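Local coordinates for esterase (Uncultured bacterium, PDB 5EGN), which hydrolyses carboxylic esters and degrades N-acyl homoserine lactones, the signals of bacterial quorum sensing, at residues Asp60-Ala63 with Thr64-Ile68; His178-Asp181 with Ala182-Asp186. The protein carries 2 engineered substitutions. All blocks are in the same frame, centred on the assembly; numbering follows the deposited sequence.

Interaction 1: residues Asp60-Ala63 with Thr64-Ile68; sequences DKPA and TGYSI
Tyr66 folds back over the turn it belongs to and puts its phenol against Pro62. From CB, the side chain leaves with CG beside the backbone N and anti to the carbonyl carbon (chi1 -65°), a setting that sends the ring back along the chain toward Pro62. CE2 is the first ring atom to meet the earlier residues, 3.3 Å from Pro62 O and 4.0 Å from Ala63 O; both carbonyl oxygens lie at the ring edge, near its plane. CZ comes next, 4.1 Å from Pro62 CG. At the tip, Tyr66 OH donates a hydrogen bond to Pro62 O at 2.5 Å, and it lies 3.3 Å from Pro62 CD, touching the pyrrolidine as well as its carbonyl. Between the two residues the backbone turns at Gly65 with a positive phi of 110°, a conformation readily open to a residue without a side chain. A phenylalanine in place of Tyr66 would keep the ring but would probably cost Pro62 O the hydroxyl that bonds it, leaving the turn less firmly closed. The loop joins strand 47-51 to helix 68-81, for which Ser67 is the N-cap. Pro62 rests on Val9 of strand 9-16, and the buried Tyr66 ring packs on Val179, Ala182 and Ala183 of helix 177-185.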
ATOM      1  N   ASP A  60     -13.916  -6.968  -8.739  1.00 30.54           N
ATOM      2  CA  ASP A  60     -14.418  -8.183  -9.362  1.00 31.16           C
ATOM      3  C   ASP A  60     -13.502  -8.612 -10.497  1.00 30.28           C
ATOM      4  O   ASP A  60     -12.830  -7.784 -11.112  1.00 29.99           O
ATOM      5  CB  ASP A  60     -15.841  -7.986  -9.886  1.00 33.64           C
ATOM      6  CG  ASP A  60     -16.891  -8.242  -8.828  1.00 35.01           C
ATOM      7  OD1 ASP A  60     -16.523  -8.662  -7.711  1.00 34.65           O
ATOM      8  OD2 ASP A  60     -18.087  -8.041  -9.121  1.00 38.69           O
ATOM      9  N   LYS A  61     -13.473  -9.911 -10.765  1.00 29.46           N
ATOM     10  CA  LYS A  61     -12.609 -10.448 -11.804  1.00 30.90           C
ATOM     11  C   LYS A  61     -13.395 -11.343 -12.755  1.00 33.35           C
ATOM     12  O   LYS A  61     -13.272 -12.567 -12.705  1.00 34.24           O
ATOM     13  CB  LYS A  61     -11.447 -11.215 -11.171  1.00 31.44           C
ATOM     14  CG  LYS A  61     -10.748 -10.429 -10.073  1.00 29.82           C
ATOM     15  CD  LYS A  61      -9.698 -11.237  -9.350  1.00 28.87           C
ATOM     16  CE  LYS A  61      -8.998 -10.387  -8.308  1.00 27.18           C
ATOM     17  NZ  LYS A  61      -9.967  -9.849  -7.312  1.00 27.79           N
ATOM     18  N   PRO A  62     -14.210 -10.728 -13.628  1.00 32.62           N
ATOM     19  CA  PRO A  62     -15.041 -11.477 -14.576  1.00 33.60           C
ATOM     20  C   PRO A  62     -14.200 -12.252 -15.580  1.00 33.89           C
ATOM     21  O   PRO A  62     -13.013 -11.970 -15.738  1.00 34.14           O
ATOM     22  CB  PRO A  62     -15.857 -10.382 -15.271  1.00 34.19           C
ATOM     23  CG  PRO A  62     -15.029  -9.155 -15.135  1.00 33.32           C
ATOM     24  CD  PRO A  62     -14.359  -9.272 -13.800  1.00 32.17           C
ATOM     25  N   ALA A  63     -14.813 -13.223 -16.247  1.00 34.29           N
ATOM     26  CA  ALA A  63     -14.092 -14.081 -17.176  1.00 35.62           C
ATOM     27  C   ALA A  63     -13.641 -13.317 -18.415  1.00 36.98           C
ATOM     28  O   ALA A  63     -12.575 -13.590 -18.963  1.00 46.23           O
ATOM     29  CB  ALA A  63     -14.951 -15.266 -17.570  1.00 37.26           C
ATOM     30  N   THR A  64     -14.456 -12.362 -18.855  1.00 35.73           N
ATOM     31  CA  THR A  64     -14.145 -11.571 -20.042  1.00 35.96           C
ATOM     32  C   THR A  64     -14.595 -10.121 -19.903  1.00 34.99           C
ATOM     33  O   THR A  64     -15.408  -9.793 -19.039  1.00 34.54           O
ATOM     34  CB  THR A  64     -14.801 -12.163 -21.305  1.00 37.19           C
ATOM     35  OG1 THR A  64     -16.131 -12.597 -20.996  1.00 38.17           O
ATOM     36  CG2 THR A  64     -13.999 -13.343 -21.827  1.00 39.99           C
ATOM     37  N   GLY A  65     -14.064  -9.259 -20.764  1.00 34.84           N
ATOM     38  CA  GLY A  65     -14.418  -7.851 -20.760  1.00 33.91           C
ATOM     39  C   GLY A  65     -13.280  -6.976 -20.278  1.00 33.18           C
ATOM     40  O   GLY A  65     -13.446  -6.174 -19.360  1.00 32.50           O
ATOM     41  N   TYR A  66     -12.118  -7.127 -20.903  1.00 33.42           N
ATOM     42  CA  TYR A  66     -10.932  -6.400 -20.474  1.00 33.87           C
ATOM     43  C   TYR A  66     -10.357  -5.537 -21.586  1.00 34.14           C
ATOM     44  O   TYR A  66      -9.154  -5.562 -21.845  1.00 34.93           O
ATOM     45  CB  TYR A  66      -9.874  -7.375 -19.957  1.00 34.61           C
ATOM     46  CG  TYR A  66     -10.302  -8.099 -18.703  1.00 33.90           C
ATOM     47  CD1 TYR A  66     -10.308  -7.453 -17.475  1.00 32.33           C
ATOM     48  CD2 TYR A  66     -10.713  -9.424 -18.747  1.00 34.42           C
ATOM     49  CE1 TYR A  66     -10.703  -8.106 -16.327  1.00 31.81           C
ATOM     50  CE2 TYR A  66     -11.109 -10.087 -17.602  1.00 33.96           C
ATOM     51  CZ  TYR A  66     -11.102  -9.422 -16.395  1.00 32.02           C
ATOM     52  OH  TYR A  66     -11.497 -10.076 -15.251  1.00 32.06           O
ATOM     53  N   SER A  67     -11.226  -4.780 -22.249  1.00 33.96           N
ATOM     54  CA  SER A  67     -10.777  -3.756 -23.179  1.00 33.44           C
ATOM     55  C   SER A  67     -10.440  -2.508 -22.378  1.00 32.13           C
ATOM     56  O   SER A  67     -10.968  -2.307 -21.284  1.00 31.60           O
ATOM     57  CB  SER A  67     -11.844  -3.453 -24.232  1.00 33.64           C
ATOM     58  OG  SER A  67     -12.979  -2.837 -23.649  1.00 32.48           O
ATOM     59  N   ILE A  68      -9.558  -1.676 -22.919  1.00 30.93           N
ATOM     60  CA  ILE A  68      -9.165  -0.446 -22.247  1.00 30.98           C
ATOM     61  C   ILE A  68     -10.365   0.490 -22.112  1.00 30.56           C
ATOM     62  O   ILE A  68     -10.466   1.259 -21.154  1.00 30.27           O
ATOM     63  CB  ILE A  68      -8.019   0.256 -23.002  1.00 30.61           C
ATOM     64  CG1 ILE A  68      -6.847  -0.709 -23.184  1.00 30.68           C
ATOM     65  CG2 ILE A  68      -7.553   1.491 -22.258  1.00 29.59           C
ATOM     66  CD1 ILE A  68      -6.276  -1.221 -21.881  1.00 30.64           C
TER

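Interaction 2: residues His178-Asp181 with Ala182-Asp186; sequences HVFD and AATAD
Asp181 O takes two hydrogen bonds near the end of this helix, from Thr184 OG1 at 2.6 Å and from Ala185 N at 2.9 Å. Both donors come from the same face of the carbonyl plane, the hydroxyl well above it. Thr184 OG1 can reach back because it sits between the backbone N and the carbonyl carbon (chi1 58°), which satisfies the hydroxyl within its own helix. The Ala185 N bond is the last of four successive i to i+4 bonds; the three before it run from Ala182 N to His178 O, Ala183 N to Val179 O and Thr184 N to Phe180 O, each 2.9 Å long. The same rotamer of Thr184 turns its methyl to Phe180: CG2 lies over the centre of the ring face, 3.8 Å from the centroid and 13° off the normal, a CH-pi contact one helical turn apart. Helix 177-185 ends here, Asp186 being the first residue to leave helical angles. It lies among the helices between strands 110-116 and 206-211, where alpha/beta hydrolases usually carry their cap. There the Phe180 ring meets Phe134 of helix 128-136 and Tyr138 of helix 138-146.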
ATOM      1  N   HIS A 178      -6.883 -16.289 -15.549  1.00 37.88           N
ATOM      2  CA  HIS A 178      -7.916 -16.082 -16.554  1.00 37.97           C
ATOM      3  C   HIS A 178      -8.060 -14.608 -16.920  1.00 37.93           C
ATOM      4  O   HIS A 178      -8.503 -14.277 -18.016  1.00 41.49           O
ATOM      5  CB  HIS A 178      -9.257 -16.636 -16.071  1.00 36.24           C
ATOM      6  CG  HIS A 178      -9.984 -15.734 -15.122  1.00 35.05           C
ATOM      7  ND1 HIS A 178      -9.836 -15.816 -13.755  1.00 36.27           N
ATOM      8  CD2 HIS A 178     -10.878 -14.741 -15.346  1.00 35.43           C
ATOM      9  CE1 HIS A 178     -10.601 -14.905 -13.177  1.00 37.02           C
ATOM     10  NE2 HIS A 178     -11.242 -14.240 -14.120  1.00 35.93           N
ATOM     11  N   VAL A 179      -7.694 -13.725 -15.997  1.00 36.70           N
ATOM     12  CA  VAL A 179      -7.711 -12.296 -16.279  1.00 37.17           C
ATOM     13  C   VAL A 179      -6.601 -11.957 -17.265  1.00 38.18           C
ATOM     14  O   VAL A 179      -6.808 -11.188 -18.207  1.00 44.99           O
ATOM     15  CB  VAL A 179      -7.557 -11.457 -15.000  1.00 34.30           C
ATOM     16  CG1 VAL A 179      -7.341  -9.991 -15.341  1.00 33.40           C
ATOM     17  CG2 VAL A 179      -8.783 -11.617 -14.127  1.00 33.05           C
ATOM     18  N   PHE A 180      -5.425 -12.541 -17.054  1.00 37.89           N
ATOM     19  CA  PHE A 180      -4.324 -12.372 -17.994  1.00 38.73           C
ATOM     20  C   PHE A 180      -4.738 -12.885 -19.368  1.00 39.88           C
ATOM     21  O   PHE A 180      -4.630 -12.167 -20.360  1.00 40.36           O
ATOM     22  CB  PHE A 180      -3.065 -13.098 -17.511  1.00 39.82           C
ATOM     23  CG  PHE A 180      -1.904 -13.000 -18.465  1.00 40.54           C
ATOM     24  CD1 PHE A 180      -1.607 -14.042 -19.330  1.00 41.09           C
ATOM     25  CD2 PHE A 180      -1.120 -11.858 -18.505  1.00 39.05           C
ATOM     26  CE1 PHE A 180      -0.544 -13.949 -20.207  1.00 40.22           C
ATOM     27  CE2 PHE A 180      -0.056 -11.762 -19.379  1.00 39.28           C
ATOM     28  CZ  PHE A 180       0.230 -12.810 -20.231  1.00 40.01           C
ATOM     29  N   ASP A 181      -5.231 -14.121 -19.415  1.00 39.74           N
ATOM     30  CA  ASP A 181      -5.649 -14.730 -20.676  1.00 40.16           C
ATOM     31  C   ASP A 181      -6.710 -13.899 -21.405  1.00 39.97           C
ATOM     32  O   ASP A 181      -6.618 -13.684 -22.616  1.00 40.51           O
ATOM     33  CB  ASP A 181      -6.169 -16.144 -20.427  1.00 40.19           C
ATOM     34  CG  ASP A 181      -5.073 -17.097 -19.988  1.00 42.02           C
ATOM     35  OD1 ASP A 181      -3.906 -16.874 -20.370  1.00 41.95           O
ATOM     36  OD2 ASP A 181      -5.380 -18.068 -19.266  1.00 42.87           O
ATOM     37  N   ALA A 182      -7.705 -13.427 -20.661  1.00 40.01           N
ATOM     38  CA  ALA A 182      -8.795 -12.647 -21.238  1.00 39.34           C
ATOM     39  C   ALA A 182      -8.311 -11.297 -21.757  1.00 39.43           C
ATOM     40  O   ALA A 182      -8.713 -10.860 -22.835  1.00 41.28           O
ATOM     41  CB  ALA A 182      -9.899 -12.451 -20.217  1.00 38.55           C
ATOM     42  N   ALA A 183      -7.451 -10.640 -20.985  1.00 39.45           N
ATOM     43  CA  ALA A 183      -6.897  -9.350 -21.385  1.00 40.15           C
ATOM     44  C   ALA A 183      -6.041  -9.488 -22.640  1.00 41.75           C
ATOM     45  O   ALA A 183      -6.094  -8.642 -23.532  1.00 50.68           O
ATOM     46  CB  ALA A 183      -6.082  -8.745 -20.252  1.00 38.73           C
ATOM     47  N   THR A 184      -5.252 -10.556 -22.705  1.00 42.00           N
ATOM     48  CA  THR A 184      -4.421 -10.817 -23.876  1.00 42.38           C
ATOM     49  C   THR A 184      -5.271 -11.164 -25.092  1.00 43.07           C
ATOM     50  O   THR A 184      -4.902 -10.862 -26.227  1.00 52.41           O
ATOM     51  CB  THR A 184      -3.428 -11.967 -23.628  1.00 42.34           C
ATOM     52  OG1 THR A 184      -4.148 -13.151 -23.267  1.00 43.62           O
ATOM     53  CG2 THR A 184      -2.458 -11.610 -22.515  1.00 41.32           C
ATOM     54  N   ALA A 185      -6.412 -11.801 -24.845  1.00 42.36           N
ATOM     55  CA  ALA A 185      -7.279 -12.276 -25.919  1.00 42.23           C
ATOM     56  C   ALA A 185      -8.153 -11.172 -26.508  1.00 42.04           C
ATOM     57  O   ALA A 185      -8.601 -11.269 -27.650  1.00 46.14           O
ATOM     58  CB  ALA A 185      -8.151 -13.415 -25.419  1.00 40.53           C
ATOM     59  N   ASP A 186      -8.405 -10.129 -25.725  1.00 41.15           N
ATOM     60  CA  ASP A 186      -9.227  -9.014 -26.182  1.00 40.90           C
ATOM     61  C   ASP A 186      -8.489  -8.226 -27.263  1.00 40.32           C
ATOM     62  O   ASP A 186      -7.339  -7.836 -27.070  1.00 39.26           O
ATOM     63  CB  ASP A 186      -9.598  -8.106 -25.005  1.00 39.74           C
ATOM     64  CG  ASP A 186     -10.761  -7.178 -25.318  1.00 38.64           C
ATOM     65  OD1 ASP A 186     -10.683  -6.425 -26.311  1.00 38.10           O
ATOM     66  OD2 ASP A 186     -11.757  -7.203 -24.565  1.00 42.97           O
TER

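Interaction 1 comes first along the chain, in the loop between strand 47-51 and helix 68-81; interaction 2 follows more than a hundred residues later on helix 177-185. Their centres are nevertheless about 8 Å apart, both within the alpha/beta hydrolase fold. The two touch directly: the imidazole NE2 of His178 is 3.0 Å from Lys61 O, a probable hydrogen bond, and the Ala182 methyl CB lies 3.2 Å from Ala63 O. The loop 60-68 of the sheet-bearing core thus packs against helix 177-185, which is probably part of the cap, the helical part packed above that core.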